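Local structure of heavy metal cation tricomponent efflux pump ZneA(CzcA-like) (Cupriavidus metallidurans, 4K0J) at residues P548-W556 against K627-A635; E704-D715 against V787-T798. The protein exports zinc ions in exchange for protons as the inner-membrane RND pump of a tripartite heavy-metal efflux system. All blocks are in the same frame, centred on the assembly; numbering follows the deposited sequence.

Interaction 1: residues P548-W556 against K627-A635; sequences PYLDEGSIW and KQQLIEAMA
I555 and I631 form the tight centre of a helix-on-sheet contact in a ferredoxin-like βαββαβ subdomain of the kind that builds the porter region of RND pumps. Helix 627-638 is the crossover of a split beta-alpha-beta unit: it leaves strand 608-615, enters strand 645-649, and lies over strand 554-560 between them. The short helix and strand segments run roughly the same way, 37° apart, with axes 11.3 Å from each other. Such spacing suits branched aliphatic side chains, and I555 sends its CD1 to 3.6 Å from CG1 of I631. With CG1 anti to its carbonyl carbon (chi1 -65°) and chi2 extended, I555 has its full length directed at the helix. M634, one turn further on, gives looser support, its SD 4.5 Å from I555 CD1; its unbranched chain also reaches V613 of strand 608-615 and V587 of strand 587-595, while F648 packs against both I631 and M634.

Toward the start of the helix the contact turns polar: K627 is still buried, while Y549, D551 and Q628 form the partly exposed side. K627 stretches its long chain across to the loop before the strand, and its methylenes lie against the D551 carboxylate, with CD 3.2 Å from OD2. The ammonium group makes at most a long salt bridge there, NZ to OD1 of D551 being 3.6 Å, and the position of NZ is not certain. D551 OD2 also has a weak hydrogen bond from Y618. Beyond K627, Y549 turns one ring face to Q628, whose side chain folds back at chi2 to reach it. The amide stands almost perpendicular to the ring, 88° between planes, and its NE2 sits over that face toward the rim, 3.7 Å from Y549 CG.

Interaction 2: residues E704-D715 against V787-T798; sequences EPPLPQVRIDVD and VAHIRLAEGETT
L707, Q709, R711 and D713 pair with G795, A793, R791 and H789 as the hydrogen-bonded positions of two antiparallel strands. Each pair exchanges two backbone bonds; Q709 N and A793 O, for example, are 2.9 Å apart, and only the bond from H789 N to D713 O is weak. Beyond the strands, D715 N still donates to V787 O, while the D715 carboxylate caps A718 N at the start of helix 716-720.

Side-chain hydrogen bonds close the opposite end, where the prolines P705 and P706 have no N-H to give. The P705 carbonyl can still accept, and T797 OG1 donates to P705 O at 2.7 Å. T798 OG1 reaches E704 OE1 at 2.8 Å, arriving 39° out of the carboxylate plane; the bend at chi2 of E704 (-78°) turns its acid toward the threonine.

Apolar contacts occupy the face bearing V710, I712, I790 and L792; the first three are beta-branched and suit extended strands, and L792 adds apolar bulk. I712 and I790 lie side by side, CG1 to CG1 3.6 Å, and L792 CD1 reaches diagonally across to P708 CB, 3.7 Å away.

The opposite face is mostly polar, with R711, D713, H789 and R791. R711, extended, brings NE to 3.1 Å from D713 OD2, a salt bridge between alternate residues of one strand that meets the oxygen on its syn side. G795, lacking a side chain, lets the Q709 amide lie over its backbone, with NE2 3.7 Å from G795 CA.

P766 and I769 of helix 766-771 cover the aliphatic face, while V714 packs on helix 726-737. Strand 788-802 continues the sheet to strand 79-87, and along its other edge strand 707-714 pairs in parallel with a strand of a neighbouring subunit.

How the interactions relate
Interaction 1 closes before interaction 2 opens along the chain, and the two do not touch: their centres are 42 Å apart and their nearest atoms about 14 Å. The first is a compact helix-on-sheet packing about 15 Å from the centre of the chain; the second is a long two-stranded pairing about 40 Å from that centre, continued into another subunit. One link between them is L707 of interaction 2, which touches P563 in the loop that follows strand 554-560 of interaction 1. By analogy with related RND pumps, the residues between 704-715 and 787-798 probably belong to the docking region, whereas 554-556 and 627-635 probably lie in the porter.

Interaction 1: residues P548-W556 against K627-A635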
loop_
_atom_site.group_PDB
_atom_site.type_symbol
_atom_site.label_atom_id
_atom_site.label_comp_id
_atom_site.label_asym_id
_atom_site.label_seq_id
_atom_site.Cartn_x
_atom_site.Cartn_y
_atom_site.Cartn_z
ATOM N N PRO C 548 34.523 10.014 8.712
ATOM C CA PRO C 548 35.049 10.948 9.713
ATOM C C PRO C 548 34.031 11.253 10.808
ATOM O O PRO C 548 32.865 10.868 10.691
ATOM C CB PRO C 548 35.363 12.210 8.894
ATOM C CG PRO C 548 34.612 12.054 7.617
ATOM C CD PRO C 548 34.546 10.587 7.356
ATOM N N TYR C 549 34.479 11.947 11.852
ATOM C CA TYR C 549 33.686 12.185 13.058
ATOM C C TYR C 549 32.274 12.723 12.808
ATOM O O TYR C 549 31.345 12.391 13.549
ATOM C CB TYR C 549 34.445 13.115 14.006
ATOM C CG TYR C 549 33.642 13.588 15.197
ATOM C CD1 TYR C 549 33.398 12.746 16.275
ATOM C CD2 TYR C 549 33.138 14.882 15.247
ATOM C CE1 TYR C 549 32.668 13.177 17.366
ATOM C CE2 TYR C 549 32.410 15.322 16.332
ATOM C CZ TYR C 549 32.178 14.468 17.386
ATOM O OH TYR C 549 31.451 14.920 18.459
ATOM N N LEU C 550 32.119 13.536 11.763
ATOM C CA LEU C 550 30.834 14.164 11.444
ATOM C C LEU C 550 30.301 14.980 12.619
ATOM O O LEU C 550 29.443 14.516 13.371
ATOM C CB LEU C 550 29.799 13.126 10.993
ATOM C CG LEU C 550 29.319 13.228 9.542
ATOM C CD1 LEU C 550 30.310 12.566 8.587
ATOM C CD2 LEU C 550 27.930 12.641 9.380
ATOM N N ASP C 551 30.812 16.199 12.759
ATOM C CA ASP C 551 30.519 17.037 13.915
ATOM C C ASP C 551 29.096 17.597 13.914
ATOM O O ASP C 551 28.695 18.319 13.002
ATOM C CB ASP C 551 31.527 18.183 13.995
ATOM C CG ASP C 551 31.697 18.720 15.404
ATOM O OD1 ASP C 551 30.828 18.459 16.260
ATOM O OD2 ASP C 551 32.705 19.410 15.658
ATOM N N GLU C 552 28.336 17.251 14.947
ATOM C CA GLU C 552 27.022 17.836 15.153
ATOM C C GLU C 552 27.170 19.024 16.107
ATOM O O GLU C 552 28.283 19.387 16.490
ATOM C CB GLU C 552 26.057 16.789 15.717
ATOM C CG GLU C 552 26.082 15.461 14.965
ATOM C CD GLU C 552 25.155 14.409 15.569
ATOM O OE1 GLU C 552 24.517 14.676 16.611
ATOM O OE2 GLU C 552 25.071 13.307 14.992
ATOM N N GLY C 553 26.057 19.633 16.494
ATOM C CA GLY C 553 26.114 20.792 17.364
ATOM C C GLY C 553 26.563 20.501 18.787
ATOM O O GLY C 553 27.016 21.402 19.496
ATOM N N SER C 554 26.450 19.244 19.205
ATOM C CA SER C 554 26.612 18.904 20.614
ATOM C C SER C 554 27.336 17.586 20.857
ATOM O O SER C 554 27.987 17.047 19.964
ATOM C CB SER C 554 25.239 18.873 21.294
ATOM O OG SER C 554 24.304 18.156 20.511
ATOM N N ILE C 555 27.217 17.080 22.083
ATOM C CA ILE C 555 27.816 15.805 22.479
ATOM C C ILE C 555 26.854 14.993 23.351
ATOM O O ILE C 555 26.320 15.511 24.323
ATOM C CB ILE C 555 29.117 16.022 23.283
ATOM C CG1 ILE C 555 30.192 16.676 22.416
ATOM C CG2 ILE C 555 29.633 14.704 23.838
ATOM C CD1 ILE C 555 31.498 16.878 23.137
ATOM N N TRP C 556 26.645 13.723 23.011
ATOM C CA TRP C 556 25.759 12.857 23.794
ATOM C C TRP C 556 26.523 11.867 24.675
ATOM O O TRP C 556 27.575 11.364 24.292
ATOM C CB TRP C 556 24.806 12.095 22.878
ATOM C CG TRP C 556 23.690 11.428 23.590
ATOM C CD1 TRP C 556 23.662 10.146 24.055
ATOM C CD2 TRP C 556 22.417 12.001 23.910
ATOM N NE1 TRP C 556 22.450 9.885 24.655
ATOM C CE2 TRP C 556 21.668 11.009 24.576
ATOM C CE3 TRP C 556 21.838 13.257 23.699
ATOM C CZ2 TRP C 556 20.372 11.234 25.034
ATOM C CZ3 TRP C 556 20.550 13.478 24.157
ATOM C CH2 TRP C 556 19.832 12.470 24.817
ATOM N N LYS C 627 37.988 20.496 19.948
ATOM C CA LYS C 627 36.792 19.767 20.368
ATOM C C LYS C 627 37.114 18.360 20.869
ATOM O O LYS C 627 36.576 17.925 21.887
ATOM C CB LYS C 627 35.754 19.695 19.246
ATOM C CG LYS C 627 34.569 18.813 19.602
ATOM C CD LYS C 627 33.364 19.111 18.742
ATOM C CE LYS C 627 32.117 18.406 19.263
ATOM N NZ LYS C 627 32.254 16.930 19.220
ATOM N N GLN C 628 37.987 17.656 20.152
ATOM C CA GLN C 628 38.409 16.322 20.561
ATOM C C GLN C 628 39.158 16.406 21.883
ATOM O O GLN C 628 39.020 15.535 22.745
ATOM C CB GLN C 628 39.293 15.680 19.490
ATOM C CG GLN C 628 38.605 15.471 18.152
ATOM C CD GLN C 628 37.462 14.481 18.230
ATOM O OE1 GLN C 628 37.364 13.706 19.179
ATOM N NE2 GLN C 628 36.590 14.500 17.227
ATOM N N GLN C 629 39.945 17.469 22.033
ATOM C CA GLN C 629 40.683 17.718 23.265
ATOM C C GLN C 629 39.731 18.110 24.392
ATOM O O GLN C 629 39.998 17.855 25.564
ATOM C CB GLN C 629 41.747 18.796 23.051
ATOM C CG GLN C 629 42.583 19.096 24.287
ATOM C CD GLN C 629 43.143 17.842 24.938
ATOM O OE1 GLN C 629 43.631 16.937 24.258
ATOM N NE2 GLN C 629 43.072 17.784 26.262
ATOM N N LEU C 630 38.616 18.726 24.028
ATOM C CA LEU C 630 37.567 19.011 24.990
ATOM C C LEU C 630 36.957 17.703 25.447
ATOM O O LEU C 630 36.635 17.533 26.619
ATOM C CB LEU C 630 36.492 19.894 24.363
ATOM C CG LEU C 630 35.297 20.217 25.258
ATOM C CD1 LEU C 630 35.744 20.976 26.503
ATOM C CD2 LEU C 630 34.241 20.998 24.478
ATOM N N ILE C 631 36.809 16.777 24.505
ATOM C CA ILE C 631 36.241 15.465 24.787
ATOM C C ILE C 631 37.148 14.671 25.722
ATOM O O ILE C 631 36.675 14.026 26.650
ATOM C CB ILE C 631 35.961 14.673 23.484
ATOM C CG1 ILE C 631 34.678 15.184 22.824
ATOM C CG2 ILE C 631 35.828 13.182 23.755
ATOM C CD1 ILE C 631 34.209 14.337 21.654
ATOM N N GLU C 632 38.454 14.735 25.491
ATOM C CA GLU C 632 39.390 14.028 26.359
ATOM C C GLU C 632 39.578 14.716 27.711
ATOM O O GLU C 632 39.880 14.062 28.713
ATOM C CB GLU C 632 40.732 13.818 25.664
ATOM C CG GLU C 632 40.997 12.372 25.285
ATOM C CD GLU C 632 40.010 11.838 24.266
ATOM O OE1 GLU C 632 39.844 10.605 24.197
ATOM O OE2 GLU C 632 39.409 12.644 23.525
ATOM N N ALA C 633 39.399 16.032 27.743
ATOM C CA ALA C 633 39.405 16.751 29.008
ATOM C C ALA C 633 38.185 16.317 29.805
ATOM O O ALA C 633 38.254 16.127 31.020
ATOM C CB ALA C 633 39.392 18.247 28.779
ATOM N N MET C 634 37.072 16.143 29.098
ATOM C CA MET C 634 35.830 15.672 29.696
ATOM C C MET C 634 35.951 14.243 30.212
ATOM O O MET C 634 35.465 13.929 31.291
ATOM C CB MET C 634 34.688 15.745 28.682
ATOM C CG MET C 634 34.006 17.099 28.581
ATOM S SD MET C 634 32.601 17.060 27.446
ATOM C CE MET C 634 31.949 18.708 27.659
ATOM N N ALA C 635 36.591 13.379 29.428
ATOM C CA ALA C 635 36.749 11.973 29.784
ATOM C C ALA C 635 37.659 11.847 30.995
ATOM O O ALA C 635 37.364 11.105 31.937
ATOM C CB ALA C 635 37.309 11.181 28.609
#

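Interaction 2: residues E704-D715 against V787-T798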
loop_
_atom_site.group_PDB
_atom_site.type_symbol
_atom_site.label_atom_id
_atom_site.label_comp_id
_atom_site.label_asym_id
_atom_site.label_seq_id
_atom_site.Cartn_x
_atom_site.Cartn_y
_atom_site.Cartn_z
ATOM N N GLU C 704 23.327 -4.553 32.624
ATOM C CA GLU C 704 23.622 -4.272 34.015
ATOM C C GLU C 704 23.568 -5.565 34.824
ATOM O O GLU C 704 22.823 -6.479 34.476
ATOM C CB GLU C 704 22.639 -3.227 34.559
ATOM C CG GLU C 704 21.191 -3.402 34.104
ATOM C CD GLU C 704 20.931 -2.920 32.680
ATOM O OE1 GLU C 704 19.752 -2.887 32.259
ATOM O OE2 GLU C 704 21.908 -2.586 31.979
ATOM N N PRO C 705 24.375 -5.651 35.898
ATOM C CA PRO C 705 24.458 -6.854 36.733
ATOM C C PRO C 705 23.117 -7.247 37.333
ATOM O O PRO C 705 22.201 -6.427 37.371
ATOM C CB PRO C 705 25.405 -6.427 37.852
ATOM C CG PRO C 705 26.229 -5.349 37.253
ATOM C CD PRO C 705 25.311 -4.607 36.349
ATOM N N PRO C 706 22.996 -8.505 37.787
ATOM C CA PRO C 706 21.800 -8.881 38.539
ATOM C C PRO C 706 21.681 -8.050 39.817
ATOM O O PRO C 706 22.684 -7.610 40.372
ATOM C CB PRO C 706 22.047 -10.356 38.862
ATOM C CG PRO C 706 22.965 -10.827 37.812
ATOM C CD PRO C 706 23.859 -9.666 37.512
ATOM N N LEU C 707 20.457 -7.831 40.267
ATOM C CA LEU C 707 20.209 -6.993 41.424
ATOM C C LEU C 707 19.418 -7.735 42.489
ATOM O O LEU C 707 18.685 -8.683 42.189
ATOM C CB LEU C 707 19.437 -5.746 41.004
ATOM C CG LEU C 707 20.185 -4.817 40.065
ATOM C CD1 LEU C 707 19.360 -3.567 39.823
ATOM C CD2 LEU C 707 21.529 -4.484 40.666
ATOM N N PRO C 708 19.559 -7.300 43.747
ATOM C CA PRO C 708 18.715 -7.910 44.766
ATOM C C PRO C 708 17.270 -7.504 44.522
ATOM O O PRO C 708 17.003 -6.416 44.025
ATOM C CB PRO C 708 19.230 -7.282 46.056
ATOM C CG PRO C 708 19.753 -5.957 45.631
ATOM C CD PRO C 708 20.374 -6.199 44.289
ATOM N N GLN C 709 16.354 -8.403 44.845
ATOM C CA GLN C 709 14.934 -8.122 44.812
ATOM C C GLN C 709 14.370 -8.760 46.059
ATOM O O GLN C 709 14.667 -9.913 46.350
ATOM C CB GLN C 709 14.294 -8.774 43.592
ATOM C CG GLN C 709 14.977 -8.451 42.277
ATOM C CD GLN C 709 14.621 -9.438 41.186
ATOM O OE1 GLN C 709 14.146 -10.539 41.465
ATOM N NE2 GLN C 709 14.852 -9.052 39.937
ATOM N N VAL C 710 13.582 -8.016 46.821
ATOM C CA VAL C 710 12.846 -8.637 47.903
ATOM C C VAL C 710 11.712 -9.431 47.254
ATOM O O VAL C 710 10.774 -8.866 46.692
ATOM C CB VAL C 710 12.364 -7.609 48.947
ATOM C CG1 VAL C 710 11.991 -6.300 48.274
ATOM C CG2 VAL C 710 11.203 -8.168 49.752
ATOM N N ARG C 711 11.847 -10.751 47.292
ATOM C CA ARG C 711 10.987 -11.661 46.551
ATOM C C ARG C 711 10.028 -12.403 47.467
ATOM O O ARG C 711 10.435 -13.004 48.467
ATOM C CB ARG C 711 11.858 -12.664 45.801
ATOM C CG ARG C 711 11.123 -13.857 45.240
ATOM C CD ARG C 711 12.067 -14.707 44.418
ATOM N NE ARG C 711 11.370 -15.769 43.700
ATOM C CZ ARG C 711 11.920 -16.491 42.729
ATOM N NH1 ARG C 711 13.174 -16.256 42.358
ATOM N NH2 ARG C 711 11.215 -17.441 42.126
ATOM N N ILE C 712 8.747 -12.364 47.117
ATOM C CA ILE C 712 7.722 -13.045 47.902
ATOM C C ILE C 712 7.142 -14.238 47.159
ATOM O O ILE C 712 6.293 -14.080 46.298
ATOM C CB ILE C 712 6.579 -12.093 48.291
ATOM C CG1 ILE C 712 7.150 -10.849 48.978
ATOM C CG2 ILE C 712 5.584 -12.816 49.184
ATOM C CD1 ILE C 712 6.292 -9.629 48.854
ATOM N N ASP C 713 7.618 -15.432 47.488
ATOM C CA ASP C 713 7.030 -16.639 46.934
ATOM C C ASP C 713 5.886 -17.032 47.853
ATOM O O ASP C 713 5.859 -16.623 49.006
ATOM C CB ASP C 713 8.067 -17.756 46.833
ATOM C CG ASP C 713 9.216 -17.405 45.900
ATOM O OD1 ASP C 713 10.321 -17.085 46.389
ATOM O OD2 ASP C 713 9.012 -17.443 44.672
ATOM N N VAL C 714 4.924 -17.796 47.351
ATOM C CA VAL C 714 3.817 -18.222 48.199
ATOM C C VAL C 714 3.925 -19.694 48.567
ATOM O O VAL C 714 4.241 -20.535 47.720
ATOM C CB VAL C 714 2.443 -17.952 47.556
ATOM C CG1 VAL C 714 2.134 -16.465 47.566
ATOM C CG2 VAL C 714 2.399 -18.504 46.143
ATOM N N ASP C 715 3.669 -19.987 49.841
ATOM C CA ASP C 715 3.685 -21.352 50.349
ATOM C C ASP C 715 2.331 -21.985 50.067
ATOM O O ASP C 715 1.308 -21.574 50.619
ATOM C CB ASP C 715 3.995 -21.356 51.852
ATOM C CG ASP C 715 4.250 -22.753 52.411
ATOM O OD1 ASP C 715 3.495 -23.692 52.069
ATOM O OD2 ASP C 715 5.200 -22.900 53.220
ATOM N N VAL C 787 2.415 -17.679 55.356
ATOM C CA VAL C 787 2.112 -18.481 54.173
ATOM C C VAL C 787 2.951 -18.100 52.956
ATOM O O VAL C 787 2.688 -18.562 51.846
ATOM C CB VAL C 787 0.621 -18.355 53.770
ATOM C CG1 VAL C 787 -0.268 -19.195 54.678
ATOM C CG2 VAL C 787 0.188 -16.893 53.764
ATOM N N ALA C 788 3.953 -17.252 53.154
ATOM C CA ALA C 788 4.728 -16.751 52.028
ATOM C C ALA C 788 6.174 -16.499 52.406
ATOM O O ALA C 788 6.460 -15.863 53.417
ATOM C CB ALA C 788 4.110 -15.485 51.498
ATOM N N HIS C 789 7.087 -17.002 51.586
ATOM C CA HIS C 789 8.501 -16.754 51.786
ATOM C C HIS C 789 8.886 -15.380 51.252
ATOM O O HIS C 789 9.093 -15.205 50.046
ATOM C CB HIS C 789 9.336 -17.834 51.104
ATOM C CG HIS C 789 10.741 -17.919 51.615
ATOM N ND1 HIS C 789 11.259 -17.016 52.518
ATOM C CD2 HIS C 789 11.733 -18.801 51.353
ATOM C CE1 HIS C 789 12.512 -17.337 52.789
ATOM N NE2 HIS C 789 12.825 -18.416 52.093
ATOM N N ILE C 790 8.957 -14.413 52.166
ATOM C CA ILE C 790 9.459 -13.075 51.875
ATOM C C ILE C 790 10.957 -13.059 52.142
ATOM O O ILE C 790 11.393 -13.118 53.289
ATOM C CB ILE C 790 8.792 -12.002 52.766
ATOM C CG1 ILE C 790 7.312 -11.834 52.419
ATOM C CG2 ILE C 790 9.492 -10.666 52.613
ATOM C CD1 ILE C 790 6.373 -12.659 53.258
ATOM N N ARG C 791 11.751 -12.987 51.084
ATOM C CA ARG C 791 13.189 -13.015 51.255
ATOM C C ARG C 791 13.876 -12.033 50.342
ATOM O O ARG C 791 13.239 -11.179 49.748
ATOM C CB ARG C 791 13.733 -14.411 50.986
ATOM C CG ARG C 791 13.360 -14.973 49.632
ATOM C CD ARG C 791 14.365 -16.028 49.201
ATOM N NE ARG C 791 15.588 -15.414 48.688
ATOM C CZ ARG C 791 16.796 -15.963 48.759
ATOM N NH1 ARG C 791 16.953 -17.147 49.341
ATOM N NH2 ARG C 791 17.846 -15.322 48.255
ATOM N N LEU C 792 15.192 -12.166 50.245
ATOM C CA LEU C 792 15.990 -11.299 49.399
ATOM C C LEU C 792 16.758 -12.171 48.429
ATOM O O LEU C 792 17.665 -12.898 48.819
ATOM C CB LEU C 792 16.953 -10.480 50.246
ATOM C CG LEU C 792 16.891 -8.967 50.069
ATOM C CD1 LEU C 792 16.946 -8.623 48.598
ATOM C CD2 LEU C 792 15.640 -8.402 50.716
ATOM N N ALA C 793 16.379 -12.109 47.161
ATOM C CA ALA C 793 16.987 -12.960 46.152
ATOM C C ALA C 793 17.455 -12.156 44.953
ATOM O O ALA C 793 16.774 -11.238 44.506
ATOM C CB ALA C 793 16.020 -14.031 45.721
ATOM N N GLU C 794 18.622 -12.518 44.433
ATOM C CA GLU C 794 19.213 -11.829 43.296
ATOM C C GLU C 794 18.561 -12.293 41.997
ATOM O O GLU C 794 18.426 -13.493 41.761
ATOM C CB GLU C 794 20.726 -12.069 43.275
ATOM C CG GLU C 794 21.431 -11.650 42.011
ATOM C CD GLU C 794 22.915 -11.410 42.235
ATOM O OE1 GLU C 794 23.719 -11.762 41.344
ATOM O OE2 GLU C 794 23.275 -10.863 43.303
ATOM N N GLY C 795 18.136 -11.342 41.170
ATOM C CA GLY C 795 17.527 -11.658 39.889
ATOM C C GLY C 795 18.146 -10.839 38.774
ATOM O O GLY C 795 18.849 -9.877 39.039
ATOM N N GLU C 796 17.895 -11.205 37.524
ATOM C CA GLU C 796 18.482 -10.468 36.410
ATOM C C GLU C 796 17.754 -9.148 36.162
ATOM O O GLU C 796 16.543 -9.062 36.322
ATOM C CB GLU C 796 18.515 -11.322 35.142
ATOM C CG GLU C 796 19.386 -10.742 34.033
ATOM C CD GLU C 796 20.865 -10.704 34.402
ATOM O OE1 GLU C 796 21.480 -9.617 34.293
ATOM O OE2 GLU C 796 21.407 -11.761 34.798
ATOM N N THR C 797 18.501 -8.119 35.778
ATOM C CA THR C 797 17.931 -6.792 35.578
ATOM C C THR C 797 17.407 -6.631 34.159
ATOM O O THR C 797 16.363 -6.007 33.938
ATOM C CB THR C 797 18.973 -5.685 35.837
ATOM O OG1 THR C 797 19.538 -5.851 37.139
ATOM C CG2 THR C 797 18.327 -4.324 35.764
ATOM N N THR C 798 18.138 -7.208 33.208
ATOM C CA THR C 798 17.851 -7.049 31.787
ATOM C C THR C 798 18.283 -8.278 30.994
ATOM O O THR C 798 19.410 -8.745 31.133
ATOM C CB THR C 798 18.566 -5.808 31.231
ATOM O OG1 THR C 798 17.762 -4.647 31.477
ATOM C CG2 THR C 798 18.794 -5.937 29.744
#